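PDB 6L4U: fucoxanthin chlorophyll a/c-binding protein Lhcq10 from Chaetoceros gracilis, which binds chlorophyll a, chlorophyll c1 and a fucoxanthin-type carotenoid and probably harvests light for photosystem I in a diatom. Local coordinates for residues 83-88 with 162-167. Residues are numbered along the deposited sequence; the frame is centred on the assembly and turned at random.
Sequences SEIKHG and GKPGAF. With CLA (chlorophyll a), chain B.
P164 meets I85 at the start of this small, buried apolar contact. The P164 ring turns CG to the end of the isoleucine, 4.2 Å from I85 CD1. I85 CD1 also lies 3.7 Å from P164 O. This is van der Waals contact, and no hydrogen bond crosses between the segments. G165 comes next, with its CA 4.0 Å from I85 CG2. I85 CG1 lies beside the backbone N (chi1 -75°), and the extended second torsion carries CD1 to P164, while CG2, anti to N, meets G165. P164 and G165 are the central pair of a type II turn from K163 to A166. G165 has a positive phi (86°), where a CB would jam against P164 O and crowd I85 CG2. K163 to F167 also line a chlorophyll c1 pocket.

The helix carries pigments too. E84, its side chain extended, binds the magnesium of one chlorophyll a through OE1 at 2.1 Å. R211 NE hydrogen-bonds that oxygen, consistent with the family's Glu-Arg pair linking two long helices. H87 ND1 donates to S83 O at 2.6 Å, and H87 N reaches that oxygen from the opposite face of its carbonyl plane. The side-chain bond probably helps orient the ring, whose NE2 binds the magnesium of another chlorophyll a.

The 162-167 loop, between helices 137-153 and 196-223, packs against helix 73-102. R89 of that helix hydrogen-bonds G165 O, I85 also touches E206 on helix 196-223, and F167 packs on helix 137-153.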
ATOM      1  N   SER Z  83     -10.787 -98.954  -1.808  1.00 77.59           N
ATOM      2  CA  SER Z  83     -10.992 -98.672  -0.396  1.00 77.59           C
ATOM      3  C   SER Z  83     -11.765 -99.788   0.283  1.00 77.59           C
ATOM      4  O   SER Z  83     -11.547-100.050   1.467  1.00 77.59           O
ATOM      5  CB  SER Z  83     -11.723 -97.344  -0.219  1.00 77.59           C
ATOM      6  OG  SER Z  83     -12.016 -97.113   1.146  1.00 77.59           O
ATOM      7  N   GLU Z  84     -12.661-100.456  -0.447  1.00 79.77           N
ATOM      8  CA  GLU Z  84     -13.357-101.608   0.117  1.00 79.77           C
ATOM      9  C   GLU Z  84     -12.417-102.794   0.267  1.00 79.77           C
ATOM     10  O   GLU Z  84     -12.449-103.495   1.285  1.00 79.77           O
ATOM     11  CB  GLU Z  84     -14.546-101.989  -0.760  1.00 79.77           C
ATOM     12  CG  GLU Z  84     -15.313-103.198  -0.254  1.00 79.77           C
ATOM     13  CD  GLU Z  84     -16.533-103.507  -1.086  1.00 79.77           C
ATOM     14  OE1 GLU Z  84     -17.622-103.659  -0.501  1.00 79.77           O
ATOM     15  OE2 GLU Z  84     -16.403-103.601  -2.324  1.00 79.77           O
ATOM     16  N   ILE Z  85     -11.574-103.022  -0.741  1.00 71.52           N
ATOM     17  CA  ILE Z  85     -10.617-104.122  -0.699  1.00 71.52           C
ATOM     18  C   ILE Z  85      -9.571-103.876   0.384  1.00 71.52           C
ATOM     19  O   ILE Z  85      -9.221-104.790   1.137  1.00 71.52           O
ATOM     20  CB  ILE Z  85      -9.993-104.312  -2.095  1.00 71.52           C
ATOM     21  CG1 ILE Z  85     -10.989-104.988  -3.034  1.00 71.52           C
ATOM     22  CG2 ILE Z  85      -8.742-105.141  -2.042  1.00 71.52           C
ATOM     23  CD1 ILE Z  85     -10.641-104.824  -4.496  1.00 71.52           C
ATOM     24  N   LYS Z  86      -9.108-102.630   0.522  1.00 75.81           N
ATOM     25  CA  LYS Z  86      -8.125-102.307   1.556  1.00 75.81           C
ATOM     26  C   LYS Z  86      -8.731-102.387   2.953  1.00 75.81           C
ATOM     27  O   LYS Z  86      -8.056-102.809   3.899  1.00 75.81           O
ATOM     28  CB  LYS Z  86      -7.537-100.916   1.310  1.00 75.81           C
ATOM     29  CG  LYS Z  86      -6.416-100.528   2.257  1.00 75.81           C
ATOM     30  CD  LYS Z  86      -5.835 -99.174   1.912  1.00 75.81           C
ATOM     31  CE  LYS Z  86      -4.953 -99.244   0.685  1.00 75.81           C
ATOM     32  NZ  LYS Z  86      -4.325 -97.927   0.404  1.00 75.81           N
ATOM     33  N   HIS Z  87      -9.999-101.985   3.103  1.00 81.62           N
ATOM     34  CA  HIS Z  87     -10.672-102.098   4.395  1.00 81.62           C
ATOM     35  C   HIS Z  87     -10.846-103.555   4.797  1.00 81.62           C
ATOM     36  O   HIS Z  87     -10.643-103.914   5.961  1.00 81.62           O
ATOM     37  CB  HIS Z  87     -12.038-101.415   4.347  1.00 81.62           C
ATOM     38  CG  HIS Z  87     -12.022 -99.970   4.735  1.00 81.62           C
ATOM     39  ND1 HIS Z  87     -11.775 -98.959   3.831  1.00 81.62           N
ATOM     40  CD2 HIS Z  87     -12.259 -99.362   5.921  1.00 81.62           C
ATOM     41  CE1 HIS Z  87     -11.846 -97.793   4.447  1.00 81.62           C
ATOM     42  NE2 HIS Z  87     -12.135 -98.010   5.718  1.00 81.62           N
ATOM     43  N   GLY Z  88     -11.218-104.405   3.839  1.00 74.52           N
ATOM     44  CA  GLY Z  88     -11.421-105.811   4.136  1.00 74.52           C
ATOM     45  C   GLY Z  88     -10.130-106.572   4.334  1.00 74.52           C
ATOM     46  O   GLY Z  88     -10.075-107.494   5.146  1.00 74.52           O
ATOM     47  N   GLY Z 162      -7.477-100.072 -14.235  1.00 61.81           N
ATOM     48  CA  GLY Z 162      -7.617-100.296 -12.811  1.00 61.81           C
ATOM     49  C   GLY Z 162      -6.865-101.457 -12.203  1.00 61.81           C
ATOM     50  O   GLY Z 162      -5.669-101.350 -11.911  1.00 61.81           O
ATOM     51  N   LYS Z 163      -7.588-102.556 -11.989  1.00 65.99           N
ATOM     52  CA  LYS Z 163      -7.261-103.685 -11.128  1.00 65.99           C
ATOM     53  C   LYS Z 163      -6.931-103.190  -9.722  1.00 65.99           C
ATOM     54  O   LYS Z 163      -5.754-103.122  -9.340  1.00 65.99           O
ATOM     55  CB  LYS Z 163      -6.111-104.518 -11.683  1.00 65.99           C
ATOM     56  CG  LYS Z 163      -6.048-105.842 -10.994  1.00 65.99           C
ATOM     57  CD  LYS Z 163      -7.094-106.780 -11.507  1.00 65.99           C
ATOM     58  CE  LYS Z 163      -6.889-108.038 -10.759  1.00 65.99           C
ATOM     59  NZ  LYS Z 163      -6.158-108.937 -11.644  1.00 65.99           N
ATOM     60  N   PRO Z 164      -7.933-102.795  -8.938  1.00 67.38           N
ATOM     61  CA  PRO Z 164      -7.657-102.336  -7.576  1.00 67.38           C
ATOM     62  C   PRO Z 164      -7.325-103.497  -6.657  1.00 67.38           C
ATOM     63  O   PRO Z 164      -7.775-104.629  -6.850  1.00 67.38           O
ATOM     64  CB  PRO Z 164      -8.966-101.660  -7.164  1.00 67.38           C
ATOM     65  CG  PRO Z 164      -9.995-102.408  -7.913  1.00 67.38           C
ATOM     66  CD  PRO Z 164      -9.379-102.814  -9.221  1.00 67.38           C
ATOM     67  N   GLY Z 165      -6.518-103.201  -5.643  1.00 67.89           N
ATOM     68  CA  GLY Z 165      -5.995-104.207  -4.755  1.00 67.89           C
ATOM     69  C   GLY Z 165      -4.720-104.865  -5.233  1.00 67.89           C
ATOM     70  O   GLY Z 165      -4.023-105.493  -4.430  1.00 67.89           O
ATOM     71  N   ALA Z 166      -4.395-104.734  -6.517  1.00 68.21           N
ATOM     72  CA  ALA Z 166      -3.180-105.311  -7.081  1.00 68.21           C
ATOM     73  C   ALA Z 166      -1.983-104.515  -6.592  1.00 68.21           C
ATOM     74  O   ALA Z 166      -1.715-103.414  -7.075  1.00 68.21           O
ATOM     75  CB  ALA Z 166      -3.251-105.314  -8.602  1.00 68.21           C
ATOM     76  N   PHE Z 167      -1.268-105.060  -5.621  1.00 71.60           N
ATOM     77  CA  PHE Z 167      -0.067-104.400  -5.142  1.00 71.60           C
ATOM     78  C   PHE Z 167       1.034-104.539  -6.183  1.00 71.60           C
ATOM     79  O   PHE Z 167       1.314-105.656  -6.636  1.00 71.60           O
ATOM     80  CB  PHE Z 167       0.395-104.984  -3.817  1.00 71.60           C
ATOM     81  CG  PHE Z 167       1.149-104.016  -2.964  1.00 71.60           C
ATOM     82  CD1 PHE Z 167       2.527-103.917  -3.056  1.00 71.60           C
ATOM     83  CD2 PHE Z 167       0.481-103.199  -2.069  1.00 71.60           C
ATOM     84  CE1 PHE Z 167       3.226-103.020  -2.271  1.00 71.60           C
ATOM     85  CE2 PHE Z 167       1.172-102.303  -1.281  1.00 71.60           C
ATOM     86  CZ  PHE Z 167       2.546-102.215  -1.382  1.00 71.60           C
TER
HETATM   87 MG   CLA B 302     -19.311-102.627   0.284  1.00 83.37          MG
HETATM   88  CHA CLA B 302     -21.030-102.841  -2.712  1.00 83.37           C
HETATM   89  CHB CLA B 302     -17.653 -99.965  -0.961  1.00 83.37           C
HETATM   90  CHC CLA B 302     -17.918-102.248   3.345  1.00 83.37           C
HETATM   91  CHD CLA B 302     -21.559-105.232   1.632  1.00 83.37           C
HETATM   92  NA  CLA B 302     -19.351-101.560  -1.490  1.00 83.37           N
HETATM   93  C1A CLA B 302     -19.996-101.761  -2.578  1.00 83.37           C
HETATM   94  C2A CLA B 302     -19.697-100.816  -3.718  1.00 83.37           C
HETATM   95  C3A CLA B 302     -18.586 -99.971  -3.138  1.00 83.37           C
HETATM   96  C4A CLA B 302     -18.529-100.546  -1.766  1.00 83.37           C
HETATM   97  CMA CLA B 302     -17.288-100.342  -3.838  1.00 83.37           C
HETATM   98  CAA CLA B 302     -20.869 -99.857  -4.034  1.00 83.37           C
HETATM   99  CBA CLA B 302     -21.195 -98.732  -3.037  1.00 83.37           C
HETATM  100  CGA CLA B 302     -21.868 -99.232  -1.776  1.00 83.37           C
HETATM  101  O1A CLA B 302     -22.986 -99.708  -1.801  1.00 83.37           O
HETATM  102  O2A CLA B 302     -21.172 -99.211  -0.503  1.00 83.37           O
HETATM  103  NB  CLA B 302     -18.002-101.277   1.074  1.00 83.37           N
HETATM  104  C1B CLA B 302     -17.361-100.311   0.428  1.00 83.37           C
HETATM  105  C2B CLA B 302     -16.313 -99.603   1.201  1.00 83.37           C
HETATM  106  C3B CLA B 302     -16.395-100.302   2.499  1.00 83.37           C
HETATM  107  C4B CLA B 302     -17.478-101.307   2.303  1.00 83.37           C
HETATM  108  CMB CLA B 302     -15.409 -98.480   0.778  1.00 83.37           C
HETATM  109  CAB CLA B 302     -15.594-100.047   3.717  1.00 83.37           C
HETATM  110  CBB CLA B 302     -16.139 -99.485   4.772  1.00 83.37           C
HETATM  111  NC  CLA B 302     -19.697-103.535   2.089  1.00 83.37           N
HETATM  112  C1C CLA B 302     -18.984-103.262   3.201  1.00 83.37           C
HETATM  113  C2C CLA B 302     -19.346-104.092   4.378  1.00 83.37           C
HETATM  114  C3C CLA B 302     -20.415-104.963   3.864  1.00 83.37           C
HETATM  115  C4C CLA B 302     -20.545-104.533   2.450  1.00 83.37           C
HETATM  116  CMC CLA B 302     -18.777-104.069   5.767  1.00 83.37           C
HETATM  117  CAC CLA B 302     -21.188-106.023   4.606  1.00 83.37           C
HETATM  118  CBC CLA B 302     -22.414-105.328   5.155  1.00 83.37           C
HETATM  119  ND  CLA B 302     -20.920-103.743  -0.264  1.00 83.37           N
HETATM  120  C1D CLA B 302     -21.711-104.833   0.233  1.00 83.37           C
HETATM  121  C2D CLA B 302     -22.628-105.462  -0.752  1.00 83.37           C
HETATM  122  C3D CLA B 302     -22.320-104.639  -1.945  1.00 83.37           C
HETATM  123  C4D CLA B 302     -21.360-103.713  -1.577  1.00 83.37           C
HETATM  124  CMD CLA B 302     -23.630-106.580  -0.778  1.00 83.37           C
HETATM  125  CAD CLA B 302     -22.656-104.420  -3.372  1.00 83.37           C
HETATM  126  OBD CLA B 302     -23.502-105.100  -4.058  1.00 83.37           O
HETATM  127  CBD CLA B 302     -21.828-103.311  -3.883  1.00 83.37           C
HETATM  128  CGD CLA B 302     -20.902-103.872  -4.923  1.00 83.37           C
HETATM  129  O1D CLA B 302     -20.998-103.512  -6.081  1.00 83.37           O
HETATM  130  O2D CLA B 302     -19.869-104.834  -4.576  1.00 83.37           O
HETATM  131  CED CLA B 302     -18.856-105.139  -5.535  1.00 83.37           C
HETATM  132  C1  CLA B 302     -21.358 -98.156   0.437  1.00 83.37           C
HETATM  133  C2  CLA B 302     -20.081 -98.061   1.232  1.00 83.37           C
HETATM  134  C3  CLA B 302     -19.934 -97.304   2.327  1.00 83.37           C
HETATM  135  C4  CLA B 302     -18.607 -97.324   3.021  1.00 83.37           C
HETATM  136  C5  CLA B 302     -21.061 -96.438   2.838  1.00 83.37           C
HETATM  137  C6  CLA B 302     -20.699 -95.598   4.059  1.00 83.37           C
HETATM  138  C7  CLA B 302     -21.841 -95.666   5.064  1.00 83.37           C
HETATM  139  C8  CLA B 302     -21.506 -95.003   6.392  1.00 83.37           C
HETATM  140  C9  CLA B 302     -22.548 -95.410   7.429  1.00 83.37           C
HETATM  141  C10 CLA B 302     -21.436 -93.492   6.185  1.00 83.37           C
HETATM  142  C11 CLA B 302     -21.477 -92.687   7.483  1.00 83.37           C
HETATM  143  C12 CLA B 302     -20.153 -92.708   8.236  1.00 83.37           C
HETATM  144  C13 CLA B 302     -19.657 -91.290   8.473  1.00 83.37           C
HETATM  145  C14 CLA B 302     -19.047 -90.744   7.189  1.00 83.37           C
HETATM  146  C15 CLA B 302     -18.665 -91.295   9.633  1.00 83.37           C
HETATM  147  C16 CLA B 302     -18.146 -89.915  10.026  1.00 83.37           C
HETATM  148  C17 CLA B 302     -16.635 -89.820   9.818  1.00 83.37           C
HETATM  149  C18 CLA B 302     -15.896 -89.316  11.051  1.00 83.37           C
HETATM  150  C19 CLA B 302     -14.397 -89.257  10.791  1.00 83.37           C
HETATM  151  C20 CLA B 302     -16.194 -90.177  12.272  1.00 83.37           C